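Local structure of glucuronoarabinoxylan endo-1,4-beta-xylanase (Clostridium papyrosolvens, 4FMV) at residues Q14-F19 with K292-G297; L46-E51 with A81-S86; A175-Q180 with G203-G208; E227-E232 with M259-Y264. The protein probably cleaves internal beta-1,4 linkages in plant cell-wall polysaccharides such as xylan, this chain being the glycoside hydrolase family 30 catalytic part of a longer enzyme. All coordinates share one frame; numbering follows the deposited sequence.

Overall arrangement
Interactions 2, 3 and 4 each join parallel neighbours among the strands of the (beta/alpha)8 barrel: 45-49 with 82-86, 172-178 with 201-205, and 227-232 with 261-266. They follow one another along the chain, and interaction 1, starting before and finishing after them, packs the loop after helix 282-291 against strand 11-22, the neighbour of 261-266. Interaction 4 lies near the centre of the chain in space, about 10 Å between centres from interaction 3, 11 Å from interaction 1, which it touches through Asn260, and 13 Å from interaction 2. Arg47, Glu177, Tyr207, Thr231 and Glu232 link interactions 2, 3 and 4 in a polar cluster at C-terminal strand ends, where glycosidases of this fold have their active site.

Interaction 1: Q14-F19 with K292-G297; sequences QEIRGF and KFIRPG
The amide of Gly297 donates to the carbonyl of Ile16, with Gly297 N 2.8 Å from Ile16 O. This bond is almost straight, 174° at the hydrogen, and is the only hydrogen bond joining 14-19 to 292-297. The same oxygen takes a weaker CA-H...O contact, Pro296 CA lying 3.5 Å from Ile16 O, which means that two consecutive residues of the loop are held by one carbonyl. The ring of Pro296 rests against the carbonyl one residue later in 14-19, with Pro296 CG 3.4 Å from Arg17 O.

Apolar contacts fill the other end. Ile294 turns its CG2 branch, anti to its own backbone N, toward Ile16: Ile294 CG2 is 3.7 Å from Ile16 CG1 and 3.8 Å from Ile16 CG2, so the methyl sits against both branches. Phe19 comes with its rim, CE1 standing 4.0 Å from Ile294 CB, while Ile294 O lies near the ring plane at this edge.

Charged side chains contribute little across the contact. Extended Glu15 carries its OE2 to 3.8 Å from Gly297 CA. Arg17 and Glu15 form only a long ion pair, the oxygen well out of the guanidinium plane; the salt bridge of Arg17 NE goes to Glu227.

The loop leads from helix 282-291 into strand 299-303. Met254 of helix 240-255 touches Ile16 and Phe19, and Tyr316 of strand 311-318 packs on both isoleucines.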
loop_
_atom_site.group_PDB
_atom_site.type_symbol
_atom_site.label_atom_id
_atom_site.label_comp_id
_atom_site.label_asym_id
_atom_site.label_seq_id
_atom_site.Cartn_x
_atom_site.Cartn_y
_atom_site.Cartn_z
ATOM N N GLN A 14 -12.907 2.234 -7.864
ATOM C CA GLN A 14 -11.533 2.714 -8.048
ATOM C C GLN A 14 -10.610 1.792 -8.871
ATOM O O GLN A 14 -10.780 0.575 -8.922
ATOM C CB GLN A 14 -10.872 2.950 -6.687
ATOM C CG GLN A 14 -10.263 1.697 -6.040
ATOM C CD GLN A 14 -11.232 0.950 -5.104
ATOM O OE1 GLN A 14 -12.441 0.933 -5.315
ATOM N NE2 GLN A 14 -10.685 0.324 -4.076
ATOM N N GLU A 15 -9.643 2.405 -9.544
ATOM C CA GLU A 15 -8.626 1.672 -10.280
ATOM C C GLU A 15 -7.573 1.141 -9.313
ATOM O O GLU A 15 -7.210 1.811 -8.344
ATOM C CB GLU A 15 -7.957 2.591 -11.296
ATOM C CG GLU A 15 -6.881 1.902 -12.130
ATOM C CD GLU A 15 -6.307 2.825 -13.191
ATOM O OE1 GLU A 15 -6.752 3.992 -13.266
ATOM O OE2 GLU A 15 -5.418 2.392 -13.947
ATOM N N ILE A 16 -7.097 -0.071 -9.557
ATOM C CA ILE A 16 -6.103 -0.662 -8.668
ATOM C C ILE A 16 -4.695 -0.309 -9.124
ATOM O O ILE A 16 -4.312 -0.593 -10.258
ATOM C CB ILE A 16 -6.261 -2.187 -8.582
ATOM C CG1 ILE A 16 -7.681 -2.543 -8.113
ATOM C CG2 ILE A 16 -5.230 -2.769 -7.626
ATOM C CD1 ILE A 16 -8.019 -1.930 -6.762
ATOM N N ARG A 17 -3.943 0.363 -8.255
ATOM C CA ARG A 17 -2.548 0.651 -8.536
ATOM C C ARG A 17 -1.660 -0.563 -8.213
ATOM O O ARG A 17 -0.712 -0.862 -8.943
ATOM C CB ARG A 17 -2.078 1.898 -7.781
ATOM C CG ARG A 17 -0.607 2.296 -8.029
ATOM C CD ARG A 17 -0.340 2.528 -9.510
ATOM N NE ARG A 17 -1.430 3.297 -10.084
ATOM C CZ ARG A 17 -1.709 3.356 -11.377
ATOM N NH1 ARG A 17 -0.961 2.700 -12.256
ATOM N NH2 ARG A 17 -2.738 4.076 -11.789
ATOM N N GLY A 18 -1.969 -1.258 -7.117
ATOM C CA GLY A 18 -1.209 -2.445 -6.767
ATOM C C GLY A 18 -1.127 -2.717 -5.282
ATOM O O GLY A 18 -1.874 -2.129 -4.488
ATOM N N PHE A 19 -0.222 -3.623 -4.911
ATOM C CA PHE A 19 -0.091 -4.104 -3.535
ATOM C C PHE A 19 1.362 -4.449 -3.345
ATOM O O PHE A 19 2.019 -4.845 -4.292
ATOM C CB PHE A 19 -0.907 -5.391 -3.312
ATOM C CG PHE A 19 -2.384 -5.226 -3.548
ATOM C CD1 PHE A 19 -2.906 -5.372 -4.818
ATOM C CD2 PHE A 19 -3.242 -4.927 -2.491
ATOM C CE1 PHE A 19 -4.262 -5.214 -5.051
ATOM C CE2 PHE A 19 -4.591 -4.753 -2.705
ATOM C CZ PHE A 19 -5.109 -4.898 -3.988
ATOM N N LYS A 292 -1.260 -10.975 -6.277
ATOM C CA LYS A 292 -0.958 -11.869 -7.385
ATOM C C LYS A 292 -2.017 -11.739 -8.457
ATOM O O LYS A 292 -1.692 -11.686 -9.643
ATOM C CB LYS A 292 -0.896 -13.326 -6.910
ATOM C CG LYS A 292 -0.449 -14.340 -7.993
ATOM C CD LYS A 292 0.924 -14.035 -8.565
ATOM C CE LYS A 292 1.405 -15.132 -9.548
ATOM N NZ LYS A 292 2.842 -14.873 -9.932
ATOM N N PHE A 293 -3.286 -11.770 -8.038
ATOM C CA PHE A 293 -4.383 -11.786 -8.998
ATOM C C PHE A 293 -5.024 -10.458 -9.401
ATOM O O PHE A 293 -5.617 -10.379 -10.481
ATOM C CB PHE A 293 -5.441 -12.807 -8.538
ATOM C CG PHE A 293 -4.829 -14.080 -8.033
ATOM C CD1 PHE A 293 -4.199 -14.948 -8.914
ATOM C CD2 PHE A 293 -4.820 -14.375 -6.680
ATOM C CE1 PHE A 293 -3.594 -16.095 -8.463
ATOM C CE2 PHE A 293 -4.213 -15.530 -6.221
ATOM C CZ PHE A 293 -3.602 -16.391 -7.121
ATOM N N ILE A 294 -4.813 -9.386 -8.635
ATOM C CA ILE A 294 -5.428 -8.130 -9.039
ATOM C C ILE A 294 -4.278 -7.253 -9.483
ATOM O O ILE A 294 -3.644 -6.567 -8.672
ATOM C CB ILE A 294 -6.109 -7.460 -7.816
ATOM C CG1 ILE A 294 -7.051 -8.436 -7.121
ATOM C CG2 ILE A 294 -6.845 -6.168 -8.213
ATOM C CD1 ILE A 294 -7.557 -7.934 -5.748
ATOM N N ARG A 295 -4.135 -7.146 -10.797
ATOM C CA ARG A 295 -2.949 -6.550 -11.399
ATOM C C ARG A 295 -3.136 -5.044 -11.513
ATOM O O ARG A 295 -4.259 -4.557 -11.587
ATOM C CB ARG A 295 -2.707 -7.151 -12.792
ATOM C CG ARG A 295 -2.519 -8.672 -12.803
ATOM C CD ARG A 295 -1.484 -9.080 -11.762
ATOM N NE ARG A 295 -0.213 -8.375 -11.918
ATOM C CZ ARG A 295 0.771 -8.420 -11.023
ATOM N NH1 ARG A 295 0.612 -9.134 -9.918
ATOM N NH2 ARG A 295 1.908 -7.750 -11.230
ATOM N N PRO A 296 -2.034 -4.302 -11.547
ATOM C CA PRO A 296 -2.154 -2.866 -11.763
ATOM C C PRO A 296 -3.001 -2.570 -13.007
ATOM O O PRO A 296 -2.742 -3.118 -14.091
ATOM C CB PRO A 296 -0.701 -2.459 -12.013
ATOM C CG PRO A 296 0.069 -3.384 -11.121
ATOM C CD PRO A 296 -0.649 -4.704 -11.243
ATOM N N GLY A 297 -3.992 -1.695 -12.857
ATOM C CA GLY A 297 -4.841 -1.360 -13.981
ATOM C C GLY A 297 -6.192 -2.040 -13.941
ATOM O O GLY A 297 -7.092 -1.650 -14.673
#

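Interaction 2: L46-E51 with A81-S86; sequences LRLRIE and AIVFAS
Arg47 lays its aliphatic chain across one face of the Phe84 ring, with Arg47 CG 3.8 Å from the centroid of the Phe84 ring in a CH-pi contact. The chain is extended from CG to NE, so that it passes beyond the ring before the guanidinium begins, and the guanidinium plane is turned 27° from that of the ring. Phe84 meets it because its CG sits between the backbone N and the carbonyl carbon (chi1 74°), which swings the ring toward the neighbouring strand. Past the ring, Arg47 NE donates to Ser86 OG at 3.0 Å, the hydroxyl lying at the guanidinium edge, close to its plane. The other two nitrogens reach across the barrel interior, NH1 to Glu232 and NH2 to Glu177 and Asn142, while Ser86 OG is also bonded to Glu177.

The two segments are the parallel strands of a beta-alpha-beta unit of the barrel, joined through helix 67-78. Backbone bonds alternate between them; Leu48, for instance, donates from N to Phe84 O at 2.8 Å and accepts at O from Ser86 N at 2.9 Å.

On the face opposite Arg47, Leu48 crosses Val83 at a slant, with Leu48 CG 3.5 Å from Val83 CG1. Farther along the chain Ile50, whose side chain leaves toward neither face, brings its CG1 to 3.7 Å from Ala85 CB. Tyr124 of helix 114-130 covers Leu48, Ile50 and Ala85 from outside.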
loop_
_atom_site.group_PDB
_atom_site.type_symbol
_atom_site.label_atom_id
_atom_site.label_comp_id
_atom_site.label_asym_id
_atom_site.label_seq_id
_atom_site.Cartn_x
_atom_site.Cartn_y
_atom_site.Cartn_z
ATOM N N LEU A 46 6.821 -1.529 -4.424
ATOM C CA LEU A 46 7.858 -1.552 -3.391
ATOM C C LEU A 46 8.069 -0.156 -2.833
ATOM O O LEU A 46 8.180 0.819 -3.586
ATOM C CB LEU A 46 9.200 -2.057 -3.970
ATOM C CG LEU A 46 10.370 -2.050 -2.979
ATOM C CD1 LEU A 46 10.157 -3.032 -1.795
ATOM C CD2 LEU A 46 11.657 -2.387 -3.690
ATOM N N ARG A 47 8.137 -0.067 -1.509
ATOM C CA ARG A 47 8.409 1.183 -0.809
ATOM C C ARG A 47 9.834 1.174 -0.255
ATOM O O ARG A 47 10.171 0.336 0.589
ATOM C CB ARG A 47 7.411 1.360 0.361
ATOM C CG ARG A 47 7.580 2.649 1.168
ATOM C CD ARG A 47 6.627 2.662 2.365
ATOM N NE ARG A 47 6.652 3.943 3.100
ATOM C CZ ARG A 47 6.607 4.046 4.424
ATOM N NH1 ARG A 47 6.547 2.948 5.151
ATOM N NH2 ARG A 47 6.585 5.254 5.021
ATOM N N LEU A 48 10.634 2.152 -0.687
ATOM C CA LEU A 48 11.992 2.390 -0.198
ATOM C C LEU A 48 11.985 3.407 0.946
ATOM O O LEU A 48 11.091 4.255 1.037
ATOM C CB LEU A 48 12.879 2.955 -1.309
ATOM C CG LEU A 48 12.817 2.330 -2.699
ATOM C CD1 LEU A 48 13.649 3.167 -3.661
ATOM C CD2 LEU A 48 13.309 0.886 -2.643
ATOM N N ARG A 49 12.918 3.256 1.878
ATOM C CA ARG A 49 13.172 4.322 2.837
ATOM C C ARG A 49 14.386 5.115 2.357
ATOM O O ARG A 49 15.420 4.528 2.024
ATOM C CB ARG A 49 13.442 3.758 4.225
ATOM C CG ARG A 49 14.013 4.802 5.195
ATOM C CD ARG A 49 14.278 4.226 6.573
ATOM N NE ARG A 49 15.300 5.013 7.261
ATOM C CZ ARG A 49 16.607 4.880 7.028
ATOM N NH1 ARG A 49 17.048 3.991 6.133
ATOM N NH2 ARG A 49 17.486 5.635 7.685
ATOM N N ILE A 50 14.260 6.441 2.336
ATOM C CA ILE A 50 15.352 7.324 1.925
ATOM C C ILE A 50 16.342 7.491 3.080
ATOM O O ILE A 50 16.010 8.079 4.129
ATOM C CB ILE A 50 14.799 8.718 1.549
ATOM C CG1 ILE A 50 13.754 8.609 0.429
ATOM C CG2 ILE A 50 15.914 9.682 1.129
ATOM C CD1 ILE A 50 13.101 9.957 0.045
ATOM N N GLU A 51 17.591 7.083 2.865
ATOM C CA GLU A 51 18.516 6.969 3.994
ATOM C C GLU A 51 19.252 8.291 4.255
ATOM O O GLU A 51 20.140 8.673 3.501
ATOM C CB GLU A 51 19.527 5.848 3.677
ATOM C CG GLU A 51 20.687 5.748 4.642
ATOM C CD GLU A 51 20.242 5.375 6.047
ATOM O OE1 GLU A 51 19.905 4.191 6.281
ATOM O OE2 GLU A 51 20.204 6.266 6.909
ATOM N N ALA A 81 7.025 -4.303 -10.715
ATOM C CA ALA A 81 6.496 -3.431 -9.648
ATOM C C ALA A 81 6.871 -1.984 -9.876
ATOM O O ALA A 81 7.892 -1.698 -10.508
ATOM C CB ALA A 81 6.998 -3.871 -8.269
ATOM N N ILE A 82 6.072 -1.058 -9.346
ATOM C CA ILE A 82 6.514 0.323 -9.338
ATOM C C ILE A 82 7.204 0.528 -8.001
ATOM O O ILE A 82 7.092 -0.321 -7.112
ATOM C CB ILE A 82 5.324 1.307 -9.451
ATOM C CG1 ILE A 82 4.339 1.093 -8.296
ATOM C CG2 ILE A 82 4.639 1.168 -10.820
ATOM C CD1 ILE A 82 3.099 1.994 -8.350
ATOM N N VAL A 83 7.817 1.690 -7.816
ATOM C CA VAL A 83 8.652 1.930 -6.635
ATOM C C VAL A 83 8.425 3.337 -6.140
ATOM O O VAL A 83 8.442 4.278 -6.934
ATOM C CB VAL A 83 10.180 1.793 -6.973
ATOM C CG1 VAL A 83 11.017 1.957 -5.727
ATOM C CG2 VAL A 83 10.476 0.469 -7.647
ATOM N N PHE A 84 8.213 3.492 -4.840
ATOM C CA PHE A 84 8.172 4.826 -4.249
ATOM C C PHE A 84 9.058 4.882 -3.019
ATOM O O PHE A 84 9.541 3.844 -2.561
ATOM C CB PHE A 84 6.744 5.305 -3.956
ATOM C CG PHE A 84 6.086 4.643 -2.753
ATOM C CD1 PHE A 84 5.573 3.351 -2.841
ATOM C CD2 PHE A 84 5.920 5.340 -1.568
ATOM C CE1 PHE A 84 4.929 2.765 -1.758
ATOM C CE2 PHE A 84 5.265 4.773 -0.480
ATOM C CZ PHE A 84 4.776 3.473 -0.572
ATOM N N ALA A 85 9.308 6.091 -2.518
ATOM C CA ALA A 85 10.252 6.302 -1.416
ATOM C C ALA A 85 9.693 7.260 -0.373
ATOM O O ALA A 85 9.080 8.272 -0.743
ATOM C CB ALA A 85 11.584 6.848 -1.967
ATOM N N SER A 86 9.896 6.948 0.914
ATOM C CA SER A 86 9.516 7.872 2.005
ATOM C C SER A 86 10.750 8.147 2.873
ATOM O O SER A 86 11.522 7.210 3.170
ATOM C CB SER A 86 8.482 7.182 2.906
ATOM O OG SER A 86 7.333 6.722 2.194
#

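Interaction 3: A175-Q180 with G203-G208; sequences APESFQ and GCHFYG
Glu177 and His205 meet inside the (beta/alpha)8 barrel, at the C-terminal ends of two parallel strands, the end where glycosidases of this fold carry their active site. His205 NE2 donates to Glu177 OE1 at 2.7 Å. The oxygen lies at the edge of the imidazole, near its plane, whereas the nitrogen approaches from above the carboxylate plane; the two flat groups are turned 77° from each other. A chi1 of -58° sets His205 CG beside its backbone N and turns the ring toward Glu177. Glu177 O lies over one face of the imidazole. The ring is held at both nitrogens, since ND1 bonds Glu143.

The Glu177 carboxylate is gripped from several sides: OE1 also bonds Thr231 OG1 and OE2 bonds Ser139 OG, besides the partners on strands 45-49 and 82-86. The backbone bends here, with a cis peptide before Pro176 and positive backbone angles at Glu177. The pairing is accordingly irregular, and a water bridges Ser178 N (3.0 Å) and Gly203 O (2.8 Å). Beyond it His205 N bonds Ser178 O at 2.8 Å, and Tyr207 N bonds Phe179 O at 3.0 Å. At the far end Gln180 NE2 reaches Tyr207 O at 3.0 Å, on a lone pair of that carbonyl.

Met185 of helix 183-190 packs on Pro176 and Ser178, and strand 227-232 flanks the other side, touching His205 through Glu232 and Phe206 through Met230.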
loop_
_atom_site.group_PDB
_atom_site.type_symbol
_atom_site.label_atom_id
_atom_site.label_comp_id
_atom_site.label_asym_id
_atom_site.label_seq_id
_atom_site.Cartn_x
_atom_site.Cartn_y
_atom_site.Cartn_z
ATOM N N ALA A 175 1.866 12.664 -0.045
ATOM C CA ALA A 175 1.787 13.196 1.303
ATOM C C ALA A 175 0.440 12.858 1.911
ATOM O O ALA A 175 -0.492 12.538 1.170
ATOM C CB ALA A 175 1.912 14.709 1.219
ATOM N N PRO A 176 0.264 13.151 3.205
ATOM C CA PRO A 176 1.152 13.315 4.374
ATOM C C PRO A 176 1.694 12.045 5.044
ATOM O O PRO A 176 2.519 12.195 5.931
ATOM C CB PRO A 176 0.320 14.187 5.323
ATOM C CG PRO A 176 -1.045 13.717 5.091
ATOM C CD PRO A 176 -1.136 13.418 3.592
ATOM N N GLU A 177 1.130 10.867 4.749
ATOM C CA GLU A 177 1.449 9.633 5.475
ATOM C C GLU A 177 1.243 9.754 6.991
ATOM O O GLU A 177 2.125 9.412 7.778
ATOM C CB GLU A 177 2.868 9.145 5.174
ATOM C CG GLU A 177 3.109 8.711 3.701
ATOM C CD GLU A 177 4.267 7.744 3.603
ATOM O OE1 GLU A 177 4.033 6.561 3.911
ATOM O OE2 GLU A 177 5.408 8.165 3.258
ATOM N N SER A 178 0.078 10.248 7.385
ATOM C CA SER A 178 -0.309 10.274 8.790
ATOM C C SER A 178 -0.334 8.858 9.350
ATOM O O SER A 178 -0.763 7.917 8.667
ATOM C CB SER A 178 -1.689 10.917 8.943
ATOM O OG SER A 178 -2.183 10.694 10.247
ATOM N N PHE A 179 0.114 8.700 10.598
ATOM C CA PHE A 179 0.254 7.369 11.180
ATOM C C PHE A 179 -1.074 6.630 11.270
ATOM O O PHE A 179 -1.103 5.409 11.212
ATOM C CB PHE A 179 0.926 7.448 12.562
ATOM C CG PHE A 179 0.014 7.935 13.674
ATOM C CD1 PHE A 179 -0.325 9.277 13.781
ATOM C CD2 PHE A 179 -0.456 7.054 14.634
ATOM C CE1 PHE A 179 -1.157 9.740 14.815
ATOM C CE2 PHE A 179 -1.288 7.494 15.679
ATOM C CZ PHE A 179 -1.636 8.848 15.772
ATOM N N GLN A 180 -2.132 7.363 11.623
ATOM C CA GLN A 180 -3.526 6.919 11.562
ATOM C C GLN A 180 -4.539 7.373 10.494
ATOM O O GLN A 180 -5.745 7.344 10.776
ATOM C CB GLN A 180 -4.153 6.557 12.925
ATOM C CG GLN A 180 -4.342 7.631 13.894
ATOM C CD GLN A 180 -5.063 7.136 15.155
ATOM O OE1 GLN A 180 -6.102 7.666 15.527
ATOM N NE2 GLN A 180 -4.495 6.127 15.816
ATOM N N GLY A 203 -1.006 9.537 0.660
ATOM C CA GLY A 203 -0.637 8.373 1.446
ATOM C C GLY A 203 -1.106 8.451 2.886
ATOM O O GLY A 203 -1.072 9.512 3.495
ATOM N N CYS A 204 -1.432 7.307 3.468
ATOM C CA CYS A 204 -1.860 7.243 4.857
ATOM C C CYS A 204 -1.439 5.909 5.463
ATOM O O CYS A 204 -1.249 4.926 4.742
ATOM C CB CYS A 204 -3.381 7.366 4.946
ATOM S SG CYS A 204 -4.289 5.988 4.182
ATOM N N HIS A 205 -1.312 5.873 6.788
ATOM C CA HIS A 205 -1.082 4.619 7.496
ATOM C C HIS A 205 -2.287 4.292 8.372
ATOM O O HIS A 205 -3.072 5.166 8.734
ATOM C CB HIS A 205 0.183 4.687 8.364
ATOM C CG HIS A 205 1.424 5.009 7.594
ATOM N ND1 HIS A 205 2.646 5.213 8.205
ATOM C CD2 HIS A 205 1.635 5.171 6.269
ATOM C CE1 HIS A 205 3.554 5.471 7.284
ATOM N NE2 HIS A 205 2.963 5.458 6.096
ATOM N N PHE A 206 -2.416 2.998 8.637
ATOM C CA PHE A 206 -3.490 2.322 9.384
ATOM C C PHE A 206 -3.310 2.033 10.887
ATOM O O PHE A 206 -3.877 1.046 11.385
ATOM C CB PHE A 206 -4.146 1.160 8.631
ATOM C CG PHE A 206 -5.130 1.588 7.561
ATOM C CD1 PHE A 206 -5.347 2.941 7.272
ATOM C CD2 PHE A 206 -5.855 0.623 6.852
ATOM C CE1 PHE A 206 -6.265 3.332 6.282
ATOM C CE2 PHE A 206 -6.783 0.999 5.855
ATOM C CZ PHE A 206 -6.984 2.358 5.572
ATOM N N TYR A 207 -2.394 2.698 11.581
ATOM C CA TYR A 207 -2.182 2.235 12.926
ATOM C C TYR A 207 -3.216 2.914 13.812
ATOM O O TYR A 207 -3.038 4.042 14.271
ATOM C CB TYR A 207 -0.785 2.707 13.358
ATOM C CG TYR A 207 0.313 2.035 12.557
ATOM C CD1 TYR A 207 0.556 0.671 12.704
ATOM C CD2 TYR A 207 1.076 2.744 11.652
ATOM C CE1 TYR A 207 1.530 0.039 11.976
ATOM C CE2 TYR A 207 2.056 2.105 10.904
ATOM C CZ TYR A 207 2.277 0.763 11.076
ATOM O OH TYR A 207 3.253 0.119 10.353
ATOM N N GLY A 208 -4.232 2.123 14.171
ATOM C CA GLY A 208 -5.370 2.580 14.953
ATOM C C GLY A 208 -6.547 3.202 14.203
ATOM O O GLY A 208 -7.453 3.755 14.830
HETATM O O HOH W 1 -2.378 10.555 5.681
#

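Interaction 4: E227-E232 with M259-Y264; sequences ELWMTE and MNAYIY
Met230 sets its terminal methyl squarely over the ring of Tyr262, CE lying 3.5 Å from the centroid and 9° off the normal. Its chain bends at both chi2 and chi3, which folds CE back over the ring in a CH-pi contact; the sulfur, farther off and oblique to the ring, adds a Met-aromatic contact. On the other face of the sheet Ala261 CB sits over the five-membered ring of Trp229, 3.8 Å from its centroid.

Asn260 works at the start of the pairing with both side chain and backbone: Leu228 N donates to Asn260 OD1 at 2.8 Å, and Asn260 N to Leu228 O at 2.8 Å. Its amide is stacked on the Glu227 carboxylate, the planes 21° apart.

Further out, Trp229 NE1 donates to Glu227 OE1 at 3.0 Å, which fixes the rotation of the indole; that oxygen also takes Arg17. Asn260 ND2 is anchored on Glu15 O, and Tyr262 OH on Glu249 of helix 240-255. At the other end a water spans Thr231 O and Tyr264 O, and the Glu232 carboxylate bonds Tyr207.

Two adjacent parallel strands linked through helix 240-255 make this a beta-alpha-beta unit of the (beta/alpha)8 barrel.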
loop_
_atom_site.group_PDB
_atom_site.type_symbol
_atom_site.label_atom_id
_atom_site.label_comp_id
_atom_site.label_asym_id
_atom_site.label_seq_id
_atom_site.Cartn_x
_atom_site.Cartn_y
_atom_site.Cartn_z
ATOM N N GLU A 227 -4.517 9.821 -6.446
ATOM C CA GLU A 227 -4.626 8.470 -5.934
ATOM C C GLU A 227 -4.559 8.497 -4.410
ATOM O O GLU A 227 -4.037 9.433 -3.817
ATOM C CB GLU A 227 -3.517 7.585 -6.502
ATOM C CG GLU A 227 -3.627 7.321 -7.996
ATOM C CD GLU A 227 -3.383 5.862 -8.347
ATOM O OE1 GLU A 227 -2.279 5.363 -8.058
ATOM O OE2 GLU A 227 -4.302 5.222 -8.903
ATOM N N LEU A 228 -5.102 7.455 -3.797
ATOM C CA LEU A 228 -5.149 7.302 -2.355
ATOM C C LEU A 228 -4.599 5.916 -2.000
ATOM O O LEU A 228 -5.181 4.898 -2.398
ATOM C CB LEU A 228 -6.610 7.431 -1.897
ATOM C CG LEU A 228 -6.947 7.193 -0.416
ATOM C CD1 LEU A 228 -6.243 8.198 0.498
ATOM C CD2 LEU A 228 -8.470 7.235 -0.157
ATOM N N TRP A 229 -3.481 5.865 -1.267
ATOM C CA TRP A 229 -2.852 4.591 -0.948
ATOM C C TRP A 229 -2.685 4.460 0.554
ATOM O O TRP A 229 -2.314 5.422 1.220
ATOM C CB TRP A 229 -1.438 4.492 -1.520
ATOM C CG TRP A 229 -1.254 4.655 -2.980
ATOM C CD1 TRP A 229 -2.204 4.912 -3.932
ATOM C CD2 TRP A 229 -0.003 4.586 -3.660
ATOM N NE1 TRP A 229 -1.602 5.014 -5.175
ATOM C CE2 TRP A 229 -0.252 4.806 -5.028
ATOM C CE3 TRP A 229 1.318 4.351 -3.239
ATOM C CZ2 TRP A 229 0.773 4.812 -5.982
ATOM C CZ3 TRP A 229 2.327 4.359 -4.182
ATOM C CH2 TRP A 229 2.052 4.576 -5.535
ATOM N N MET A 230 -2.884 3.253 1.068
ATOM C CA MET A 230 -2.495 2.973 2.437
ATOM C C MET A 230 -1.054 2.470 2.302
ATOM O O MET A 230 -0.807 1.398 1.744
ATOM C CB MET A 230 -3.375 1.850 2.964
ATOM C CG MET A 230 -3.433 1.728 4.463
ATOM S SD MET A 230 -1.853 1.398 5.238
ATOM C CE MET A 230 -1.412 -0.208 4.527
ATOM N N THR A 231 -0.104 3.284 2.755
ATOM C CA THR A 231 1.319 3.027 2.500
ATOM C C THR A 231 2.143 2.287 3.559
ATOM O O THR A 231 3.311 1.975 3.317
ATOM C CB THR A 231 2.036 4.361 2.183
ATOM O OG1 THR A 231 1.928 5.243 3.309
ATOM C CG2 THR A 231 1.411 5.014 0.975
ATOM N N GLU A 232 1.619 2.120 4.764
ATOM C CA GLU A 232 2.286 1.259 5.747
ATOM C C GLU A 232 1.328 0.642 6.749
ATOM O O GLU A 232 0.552 1.364 7.393
ATOM C CB GLU A 232 3.345 2.064 6.494
ATOM C CG GLU A 232 4.359 1.204 7.283
ATOM C CD GLU A 232 5.062 2.016 8.331
ATOM O OE1 GLU A 232 5.673 3.037 7.973
ATOM O OE2 GLU A 232 4.979 1.662 9.515
ATOM N N MET A 259 -9.496 2.580 -1.702
ATOM C CA MET A 259 -8.099 2.913 -1.922
ATOM C C MET A 259 -7.544 2.248 -3.158
ATOM O O MET A 259 -8.025 1.183 -3.574
ATOM C CB MET A 259 -7.290 2.585 -0.677
ATOM C CG MET A 259 -7.819 3.422 0.490
ATOM S SD MET A 259 -6.695 3.485 1.852
ATOM C CE MET A 259 -7.457 4.817 2.796
ATOM N N ASN A 260 -6.559 2.907 -3.772
ATOM C CA ASN A 260 -5.936 2.386 -4.981
ATOM C C ASN A 260 -4.853 1.352 -4.692
ATOM O O ASN A 260 -4.500 0.558 -5.556
ATOM C CB ASN A 260 -5.382 3.546 -5.824
ATOM C CG ASN A 260 -6.441 4.600 -6.132
ATOM O OD1 ASN A 260 -6.478 5.647 -5.504
ATOM N ND2 ASN A 260 -7.320 4.309 -7.085
ATOM N N ALA A 261 -4.313 1.364 -3.473
ATOM C CA ALA A 261 -3.210 0.472 -3.129
ATOM C C ALA A 261 -3.172 0.177 -1.626
ATOM O O ALA A 261 -3.620 0.993 -0.824
ATOM C CB ALA A 261 -1.887 1.098 -3.560
ATOM N N TYR A 262 -2.628 -0.980 -1.255
ATOM C CA TYR A 262 -2.397 -1.311 0.153
ATOM C C TYR A 262 -0.970 -1.849 0.246
ATOM O O TYR A 262 -0.643 -2.882 -0.354
ATOM C CB TYR A 262 -3.421 -2.337 0.658
ATOM C CG TYR A 262 -3.309 -2.688 2.150
ATOM C CD1 TYR A 262 -2.297 -3.524 2.618
ATOM C CD2 TYR A 262 -4.234 -2.206 3.067
ATOM C CE1 TYR A 262 -2.207 -3.872 3.952
ATOM C CE2 TYR A 262 -4.141 -2.534 4.426
ATOM C CZ TYR A 262 -3.115 -3.362 4.856
ATOM O OH TYR A 262 -3.022 -3.700 6.194
ATOM N N ILE A 263 -0.111 -1.147 0.982
ATOM C CA ILE A 263 1.302 -1.513 1.043
ATOM C C ILE A 263 1.703 -1.867 2.468
ATOM O O ILE A 263 1.585 -1.051 3.375
ATOM C CB ILE A 263 2.221 -0.373 0.522
ATOM C CG1 ILE A 263 1.943 -0.065 -0.952
ATOM C CG2 ILE A 263 3.706 -0.718 0.722
ATOM C CD1 ILE A 263 1.183 1.248 -1.188
ATOM N N TYR A 264 2.170 -3.097 2.648
ATOM C CA TYR A 264 2.635 -3.596 3.932
ATOM C C TYR A 264 3.920 -2.863 4.367
ATOM O O TYR A 264 4.607 -2.234 3.573
ATOM C CB TYR A 264 2.868 -5.133 3.855
ATOM C CG TYR A 264 2.943 -5.851 5.195
ATOM C CD1 TYR A 264 1.796 -6.348 5.806
ATOM C CD2 TYR A 264 4.171 -6.047 5.844
ATOM C CE1 TYR A 264 1.860 -7.010 7.028
ATOM C CE2 TYR A 264 4.243 -6.699 7.085
ATOM C CZ TYR A 264 3.082 -7.180 7.661
ATOM O OH TYR A 264 3.127 -7.806 8.886
HETATM O O HOH W 2 5.308 0.387 4.207
#